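Probable aminotransferase (Pseudomonas aeruginosa, PDB 5YKR) is probably a class-III aminotransferase, a homodimeric enzyme of the pyridoxal-phosphate-dependent aminotransferase fold with its cofactor carried on a lysine. Local coordinates at residues A[68-71]-A[75-78]; A[262-267]-A[350-355]; A[10-15]-A[406-411]. All blocks are in the same frame, centred on the assembly; numbering follows the deposited sequence. Where two conformers were deposited one is given.

Contact 1: residues A[68-71]-A[75-78]; sequences RVTD and QQYV
V69 and Y77 pair across a beta hairpin, strands 68-71 and 76-79 running antiparallel in a four-stranded mixed sheet. Backbone bonds hold the ladder: V69 N gives to Y77 O, Y77 N returns to V69 O at 2.8 Å, and D71 N reaches Q75 O where the hairpin turns. V69–Y77 is thus the hydrogen-bonded pair, flanked by the non-hydrogen-bonded pairs R68–V78 and T70–Q76. CA-H...O contacts from R68, Q76 and T70 line the same seam.

On the face of R68, T70 and Q76, the chains of T70 and Q76 run alongside each other, OG1 of T70 3.7 Å from CG of Q76. The R68 chain bends at chi3 (78°), bringing NH2 to 2.8 Å from OE1 of Q76; NH2 lies in the amide plane, but OE1 is tilted out of the guanidinium plane and the N-H...O angle is only 131°.

V69 CG1 lies 4.4 Å from Y77 CD1 on the other face, where V69 also touches L110 of the second subunit.

Turn and ring share the D71 carboxylate, both donors coming from above its plane: Q75 N to OD1 at 2.9 Å, and Y77 OH to OD2 at 2.7 Å, 40° out.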
loop_
_atom_site.group_PDB
_atom_site.type_symbol
_atom_site.label_atom_id
_atom_site.label_comp_id
_atom_site.label_asym_id
_atom_site.label_seq_id
_atom_site.Cartn_x
_atom_site.Cartn_y
_atom_site.Cartn_z
ATOM N N ARG A 68 9.158 23.832 7.995
ATOM C CA ARG A 68 10.229 23.834 8.986
ATOM C C ARG A 68 10.374 22.479 9.614
ATOM O O ARG A 68 9.381 21.851 9.998
ATOM C CB ARG A 68 9.964 24.897 10.064
ATOM C CG ARG A 68 10.091 26.316 9.505
ATOM C CD ARG A 68 9.883 27.431 10.543
ATOM N NE ARG A 68 11.044 27.644 11.406
ATOM C CZ ARG A 68 11.093 28.476 12.451
ATOM N NH1 ARG A 68 10.045 29.209 12.827
ATOM N NH2 ARG A 68 12.215 28.566 13.144
ATOM N N VAL A 69 11.597 21.999 9.712
ATOM C CA VAL A 69 11.917 20.719 10.369
ATOM C C VAL A 69 12.989 20.967 11.425
ATOM O O VAL A 69 13.932 21.694 11.130
ATOM C CB VAL A 69 12.417 19.715 9.330
ATOM C CG1 VAL A 69 12.922 18.402 9.972
ATOM C CG2 VAL A 69 11.316 19.431 8.347
ATOM N N THR A 70 12.867 20.339 12.582
ATOM C CA THR A 70 13.900 20.341 13.596
ATOM C C THR A 70 14.304 18.909 13.871
ATOM O O THR A 70 13.440 18.056 14.077
ATOM C CB THR A 70 13.411 20.994 14.906
ATOM O OG1 THR A 70 12.940 22.318 14.654
ATOM C CG2 THR A 70 14.498 21.035 15.935
ATOM N N ASP A 71 15.596 18.627 13.828
ATOM C CA ASP A 71 16.105 17.282 14.102
ATOM C C ASP A 71 16.407 17.066 15.601
ATOM O O ASP A 71 16.280 17.972 16.413
ATOM C CB ASP A 71 17.266 16.929 13.165
ATOM C CG ASP A 71 18.575 17.634 13.484
ATOM O OD1 ASP A 71 18.708 18.172 14.599
ATOM O OD2 ASP A 71 19.486 17.572 12.613
ATOM N N GLN A 75 19.136 20.987 15.197
ATOM C CA GLN A 75 19.326 21.704 13.958
ATOM C C GLN A 75 17.989 21.970 13.324
ATOM O O GLN A 75 17.085 21.085 13.351
ATOM C CB GLN A 75 20.180 20.907 12.981
ATOM C CG GLN A 75 21.598 20.673 13.451
ATOM C CD GLN A 75 22.428 21.905 13.321
ATOM O OE1 GLN A 75 22.733 22.528 14.312
ATOM N NE2 GLN A 75 22.722 22.312 12.074
ATOM N N GLN A 76 17.857 23.132 12.718
ATOM C CA GLN A 76 16.621 23.566 12.059
ATOM C C GLN A 76 16.847 23.661 10.583
ATOM O O GLN A 76 17.899 24.105 10.144
ATOM C CB GLN A 76 16.126 24.903 12.626
ATOM C CG GLN A 76 15.682 24.761 14.071
ATOM C CD GLN A 76 14.920 25.969 14.597
ATOM O OE1 GLN A 76 14.057 26.567 13.928
ATOM N NE2 GLN A 76 15.264 26.346 15.813
ATOM N N TYR A 77 15.828 23.306 9.798
ATOM C CA TYR A 77 15.891 23.280 8.360
ATOM C C TYR A 77 14.653 23.924 7.759
ATOM O O TYR A 77 13.565 23.845 8.356
ATOM C CB TYR A 77 15.953 21.824 7.837
ATOM C CG TYR A 77 17.026 20.975 8.474
ATOM C CD1 TYR A 77 16.817 20.384 9.698
ATOM C CD2 TYR A 77 18.272 20.810 7.874
ATOM C CE1 TYR A 77 17.823 19.663 10.341
ATOM C CE2 TYR A 77 19.254 20.036 8.459
ATOM C CZ TYR A 77 19.038 19.465 9.704
ATOM O OH TYR A 77 20.066 18.730 10.266
ATOM N N VAL A 78 14.820 24.515 6.578
ATOM C CA VAL A 78 13.715 24.742 5.672
ATOM C C VAL A 78 13.669 23.519 4.737
ATOM O O VAL A 78 14.688 23.011 4.245
ATOM C CB VAL A 78 13.746 26.044 4.846
ATOM C CG1 VAL A 78 15.040 26.271 4.233
ATOM C CG2 VAL A 78 12.710 26.011 3.748
#

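Contact 2: residues A[262-267]-A[350-355]; sequences HTISCG and DAYRHM
Y352 OH gives its proton to the backbone carbonyl of I264, OH to O 2.8 Å, and this buried bond is the polar centre of the contact. The hydroxyl does not meet the carbonyl head-on: the donor stands 34° out of the carbonyl plane. The same I264 O also receives a weak backbone bond from G267 N, so the tyrosine joins a turn that is already folding back on itself. Residues 264-266 form a short 3-10 segment there, and G267 closes it.

The glycine meets both ring and hydroxyl. Its CA lies 3.9 Å from the centroid of the Y352 ring, over the face and 28° off the normal, a CH-pi contact, and its carbonyl carbon sits over the same ring, displaced toward the rim; G267 O comes to 3.2 Å from Y352 OH. S265 O comes instead to the ring's edge, in its plane, 3.9 Å from CE2. Around the hydroxyl, I264 adds an apolar neighbour: with CG1 anti to the backbone N (chi1 -168°), the chain crosses the tyrosine at about a right angle and puts CG1 3.5 Å from OH. Face, edge and phenol oxygen all meet the one turn, which should restrict rotation of the ring.

The turn lies between strand 255-259 of the seven-stranded sheet and helix 270-275, while Y352 projects from near the start of the long helix 349-372. Behind the turn, S265 OG bonds to I382 O at the end of strand 378-382, and the S265 side chain touches R385 on strand 385-389.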
loop_
_atom_site.group_PDB
_atom_site.type_symbol
_atom_site.label_atom_id
_atom_site.label_comp_id
_atom_site.label_asym_id
_atom_site.label_seq_id
_atom_site.Cartn_x
_atom_site.Cartn_y
_atom_site.Cartn_z
ATOM N N HIS A 262 3.268 13.216 -9.153
ATOM C CA HIS A 262 4.115 14.412 -9.095
ATOM C C HIS A 262 3.559 15.608 -9.825
ATOM O O HIS A 262 3.716 16.743 -9.338
ATOM C CB HIS A 262 5.527 14.144 -9.563
ATOM C CG HIS A 262 6.373 13.385 -8.607
ATOM N ND1 HIS A 262 7.561 12.789 -8.994
ATOM C CD2 HIS A 262 6.301 13.243 -7.261
ATOM C CE1 HIS A 262 8.142 12.251 -7.933
ATOM N NE2 HIS A 262 7.402 12.504 -6.864
ATOM N N THR A 263 2.980 15.426 -11.003
ATOM C CA THR A 263 2.542 16.548 -11.832
ATOM C C THR A 263 1.318 17.278 -11.268
ATOM O O THR A 263 0.960 18.328 -11.807
ATOM C CB THR A 263 2.353 16.150 -13.276
ATOM O OG1 THR A 263 1.373 15.110 -13.339
ATOM C CG2 THR A 263 3.687 15.668 -13.894
ATOM N N ILE A 264 0.768 16.769 -10.151
ATOM C CA ILE A 264 -0.185 17.545 -9.360
ATOM C C ILE A 264 0.426 18.882 -8.890
ATOM O O ILE A 264 -0.300 19.823 -8.520
ATOM C CB ILE A 264 -0.718 16.683 -8.198
ATOM C CG1 ILE A 264 -1.929 17.308 -7.491
ATOM C CG2 ILE A 264 0.398 16.379 -7.208
ATOM C CD1 ILE A 264 -3.129 17.571 -8.401
ATOM N N SER A 265 1.755 19.029 -8.968
ATOM C CA SER A 265 2.383 20.330 -8.791
ATOM C C SER A 265 1.916 21.408 -9.770
ATOM O O SER A 265 2.107 22.605 -9.484
ATOM C CB SER A 265 3.906 20.197 -8.829
ATOM O OG SER A 265 4.346 19.873 -10.133
ATOM N N CYS A 266 1.337 21.013 -10.911
ATOM C CA CYS A 266 0.966 21.952 -11.974
ATOM C C CYS A 266 -0.262 22.777 -11.666
ATOM O O CYS A 266 -0.511 23.811 -12.308
ATOM C CB CYS A 266 0.765 21.179 -13.247
ATOM S SG CYS A 266 2.309 20.482 -13.864
ATOM N N GLY A 267 -1.090 22.323 -10.716
ATOM C CA GLY A 267 -2.312 23.058 -10.393
ATOM C C GLY A 267 -3.279 22.175 -9.649
ATOM O O GLY A 267 -3.068 20.961 -9.549
ATOM N N ASP A 350 -5.775 29.604 -4.199
ATOM C CA ASP A 350 -4.905 30.529 -3.470
ATOM C C ASP A 350 -3.597 29.864 -3.032
ATOM O O ASP A 350 -2.515 30.464 -3.071
ATOM C CB ASP A 350 -5.605 31.100 -2.217
ATOM C CG ASP A 350 -6.695 32.106 -2.503
ATOM O OD1 ASP A 350 -6.815 32.624 -3.618
ATOM O OD2 ASP A 350 -7.471 32.437 -1.547
ATOM N N ALA A 351 -3.708 28.610 -2.604
ATOM C CA ALA A 351 -2.522 27.855 -2.174
ATOM C C ALA A 351 -1.552 27.726 -3.359
ATOM O O ALA A 351 -0.346 27.965 -3.233
ATOM C CB ALA A 351 -2.909 26.496 -1.646
ATOM N N TYR A 352 -2.106 27.307 -4.497
ATOM C CA TYR A 352 -1.264 27.125 -5.666
ATOM C C TYR A 352 -0.663 28.457 -6.146
ATOM O O TYR A 352 0.462 28.497 -6.597
ATOM C CB TYR A 352 -1.990 26.391 -6.763
ATOM C CG TYR A 352 -1.970 24.877 -6.634
ATOM C CD1 TYR A 352 -2.978 24.186 -5.957
ATOM C CD2 TYR A 352 -0.992 24.133 -7.260
ATOM C CE1 TYR A 352 -2.988 22.794 -5.896
ATOM C CE2 TYR A 352 -0.971 22.753 -7.162
ATOM C CZ TYR A 352 -1.965 22.087 -6.508
ATOM O OH TYR A 352 -1.970 20.712 -6.502
ATOM N N ARG A 353 -1.414 29.540 -6.067
ATOM C CA ARG A 353 -0.887 30.826 -6.469
ATOM C C ARG A 353 0.381 31.151 -5.700
ATOM O O ARG A 353 1.397 31.588 -6.276
ATOM C CB ARG A 353 -1.927 31.918 -6.310
ATOM C CG ARG A 353 -1.442 33.266 -6.836
ATOM C CD ARG A 353 -2.533 34.370 -6.779
ATOM N NE ARG A 353 -3.893 33.900 -7.097
ATOM C CZ ARG A 353 -4.844 33.625 -6.183
ATOM N NH1 ARG A 353 -4.673 33.893 -4.880
ATOM N NH2 ARG A 353 -5.997 33.143 -6.584
ATOM N N HIS A 354 0.316 30.987 -4.385
ATOM C CA HIS A 354 1.479 31.209 -3.534
ATOM C C HIS A 354 2.619 30.263 -3.905
ATOM O O HIS A 354 3.784 30.674 -4.049
ATOM C CB HIS A 354 1.110 31.017 -2.070
ATOM C CG HIS A 354 2.266 31.154 -1.128
ATOM N ND1 HIS A 354 2.667 32.381 -0.645
ATOM C CD2 HIS A 354 3.092 30.243 -0.572
ATOM C CE1 HIS A 354 3.708 32.209 0.142
ATOM N NE2 HIS A 354 3.990 30.924 0.197
ATOM N N MET A 355 2.304 28.987 -4.038
ATOM C CA MET A 355 3.344 27.997 -4.382
ATOM C C MET A 355 4.023 28.337 -5.717
ATOM O O MET A 355 5.248 28.216 -5.852
ATOM C CB MET A 355 2.700 26.608 -4.426
ATOM C CG MET A 355 2.283 26.085 -3.058
ATOM S SD MET A 355 1.049 24.781 -3.054
ATOM C CE MET A 355 1.958 23.435 -3.794
#

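Contact 3: residues A[10-15]-A[406-411]; sequences ARVETL and NGLIEA
V12 and I409 have the nearest CA atoms, 6.6 Å apart, where the helical segments 10-15 and 407-411 pass with their axes 9.7 Å apart at closest and their directions 46° apart. V12 and L408 share most of the contact. CG1 of V12, anti to the backbone N (chi1 179°), extends to the branch carbon CG of L408, 3.7 Å away, and the two side chains slide past each other in opposite directions. Both branches of V12 also reach I409: CG1 lies 4.1 Å from its CA, and CG2 4.3 Å from its CG1.

E13 comes in at the outer margin. CG leaves anti to the backbone N, then the E13 chain bends at chi2 (78°) and crosses the L408 side chain at about a right angle, with OE1 3.9 Å from CD1. This is a carboxylate oxygen beside a methyl group, not a polar bond.

The start of the second helix is secured within its own segment. N406 is the N-cap: its OD1 accepts from I409 N at 2.9 Å, nearly straight and in the carbonyl plane of the amide. N406 N in turn donates to OE2 of E410, whose carboxylate also forms a salt bridge with R405.

V12 and L15 of the N-terminal helix 9-26 also pack on L456 of helix 439-456, and A411 touches G317 of the second subunit, so the site lies close to the dimer contact.

No hydrogen bond crosses between the two segments. Between these two, the attachment rests on apolar packing by V12, L408 and I409, while the capping bond probably helps hold the first turn that presents L408 and I409 to the N-terminal helix.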
loop_
_atom_site.group_PDB
_atom_site.type_symbol
_atom_site.label_atom_id
_atom_site.label_comp_id
_atom_site.label_asym_id
_atom_site.label_seq_id
_atom_site.Cartn_x
_atom_site.Cartn_y
_atom_site.Cartn_z
ATOM N N ALA A 10 37.549 16.052 -8.818
ATOM C CA ALA A 10 38.394 16.004 -7.645
ATOM C C ALA A 10 38.003 17.061 -6.618
ATOM O O ALA A 10 38.071 16.790 -5.413
ATOM C CB ALA A 10 39.855 16.171 -8.039
ATOM N N ARG A 11 37.602 18.247 -7.094
ATOM C CA ARG A 11 37.131 19.305 -6.194
ATOM C C ARG A 11 35.813 18.879 -5.583
ATOM O O ARG A 11 35.574 19.139 -4.389
ATOM C CB ARG A 11 36.994 20.670 -6.935
ATOM C CG ARG A 11 38.323 21.416 -7.178
ATOM C CD ARG A 11 38.086 22.928 -7.346
ATOM N NE ARG A 11 39.236 23.578 -7.980
ATOM C CZ ARG A 11 39.581 23.462 -9.277
ATOM N NH1 ARG A 11 38.853 22.737 -10.121
ATOM N NH2 ARG A 11 40.668 24.063 -9.745
ATOM N N VAL A 12 34.951 18.233 -6.370
ATOM C CA VAL A 12 33.674 17.707 -5.821
ATOM C C VAL A 12 33.951 16.696 -4.722
ATOM O O VAL A 12 33.367 16.749 -3.644
ATOM C CB VAL A 12 32.777 17.072 -6.926
ATOM C CG1 VAL A 12 31.491 16.536 -6.324
ATOM C CG2 VAL A 12 32.426 18.069 -8.028
ATOM N N GLU A 13 34.834 15.741 -5.006
ATOM C CA GLU A 13 35.166 14.736 -4.001
ATOM C C GLU A 13 35.750 15.371 -2.722
ATOM O O GLU A 13 35.399 14.981 -1.609
ATOM C CB GLU A 13 36.170 13.740 -4.603
ATOM C CG GLU A 13 36.844 12.805 -3.611
ATOM C CD GLU A 13 35.943 11.679 -3.192
ATOM O OE1 GLU A 13 34.727 11.725 -3.487
ATOM O OE2 GLU A 13 36.439 10.760 -2.547
ATOM N N THR A 14 36.630 16.374 -2.881
ATOM C CA THR A 14 37.233 17.056 -1.740
ATOM C C THR A 14 36.166 17.755 -0.876
ATOM O O THR A 14 36.157 17.619 0.350
ATOM C CB THR A 14 38.296 18.074 -2.210
ATOM O OG1 THR A 14 39.333 17.344 -2.867
ATOM C CG2 THR A 14 38.907 18.851 -1.045
ATOM N N LEU A 15 35.292 18.489 -1.520
ATOM C CA LEU A 15 34.204 19.167 -0.816
ATOM C C LEU A 15 33.294 18.175 -0.160
ATOM O O LEU A 15 32.909 18.371 0.963
ATOM C CB LEU A 15 33.425 20.080 -1.779
ATOM C CG LEU A 15 32.285 20.881 -1.121
ATOM C CD1 LEU A 15 32.798 21.690 0.038
ATOM C CD2 LEU A 15 31.574 21.732 -2.136
ATOM N N ASN A 406 24.273 12.331 -11.935
ATOM C CA ASN A 406 25.552 11.932 -11.378
ATOM C C ASN A 406 25.466 11.866 -9.878
ATOM O O ASN A 406 25.177 12.885 -9.227
ATOM C CB ASN A 406 26.672 12.888 -11.794
ATOM C CG ASN A 406 28.031 12.447 -11.270
ATOM O OD1 ASN A 406 28.476 12.816 -10.148
ATOM N ND2 ASN A 406 28.675 11.554 -12.050
ATOM N N GLY A 407 25.726 10.677 -9.319
ATOM C CA GLY A 407 25.547 10.439 -7.908
ATOM C C GLY A 407 26.391 11.321 -6.997
ATOM O O GLY A 407 25.923 11.826 -5.951
ATOM N N LEU A 408 27.645 11.499 -7.381
ATOM C CA LEU A 408 28.588 12.231 -6.565
ATOM C C LEU A 408 28.272 13.739 -6.516
ATOM O O LEU A 408 28.242 14.333 -5.432
ATOM C CB LEU A 408 30.020 12.008 -7.044
ATOM C CG LEU A 408 31.083 12.854 -6.336
ATOM C CD1 LEU A 408 31.130 12.597 -4.846
ATOM C CD2 LEU A 408 32.468 12.638 -6.911
ATOM N N ILE A 409 28.016 14.341 -7.675
ATOM C CA ILE A 409 27.698 15.767 -7.718
ATOM C C ILE A 409 26.387 15.996 -6.956
ATOM O O ILE A 409 26.286 16.907 -6.116
ATOM C CB ILE A 409 27.602 16.309 -9.150
ATOM C CG1 ILE A 409 28.976 16.221 -9.843
ATOM C CG2 ILE A 409 27.040 17.718 -9.133
ATOM C CD1 ILE A 409 28.893 16.399 -11.357
ATOM N N GLU A 410 25.394 15.142 -7.218
ATOM C CA GLU A 410 24.119 15.243 -6.511
ATOM C C GLU A 410 24.250 15.149 -4.991
ATOM O O GLU A 410 23.720 15.983 -4.255
ATOM C CB GLU A 410 23.151 14.206 -7.044
ATOM C CG GLU A 410 22.715 14.489 -8.467
ATOM C CD GLU A 410 21.939 13.343 -9.117
ATOM O OE1 GLU A 410 21.246 12.585 -8.416
ATOM O OE2 GLU A 410 21.979 13.280 -10.368
ATOM N N ALA A 411 25.017 14.168 -4.514
ATOM C CA ALA A 411 25.222 14.014 -3.087
ATOM C C ALA A 411 25.920 15.231 -2.482
ATOM O O ALA A 411 25.549 15.700 -1.419
ATOM C CB ALA A 411 25.989 12.739 -2.791
#

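Overall arrangement
Contact 3 joins two regions far apart in sequence, the N-terminal helix 9-26 and helix 407-418, and the chain loop it closes encloses the other two, contact 1 preceding contact 2. None touches another: the centres of contacts 1 and 2 lie 23 Å apart, those of 1 and 3 24 Å, and those of 2 and 3 32 Å. Contact 1 belongs to the four-stranded sheet, whose edge strand 422-423 follows helix 407-418 of contact 3 directly. Contact 2 lies nearer the centre of the chain, linking the turn after strand 255-259 of the seven-stranded sheet to helix 349-372, whereas contact 3 brings early and late helices together on the periphery.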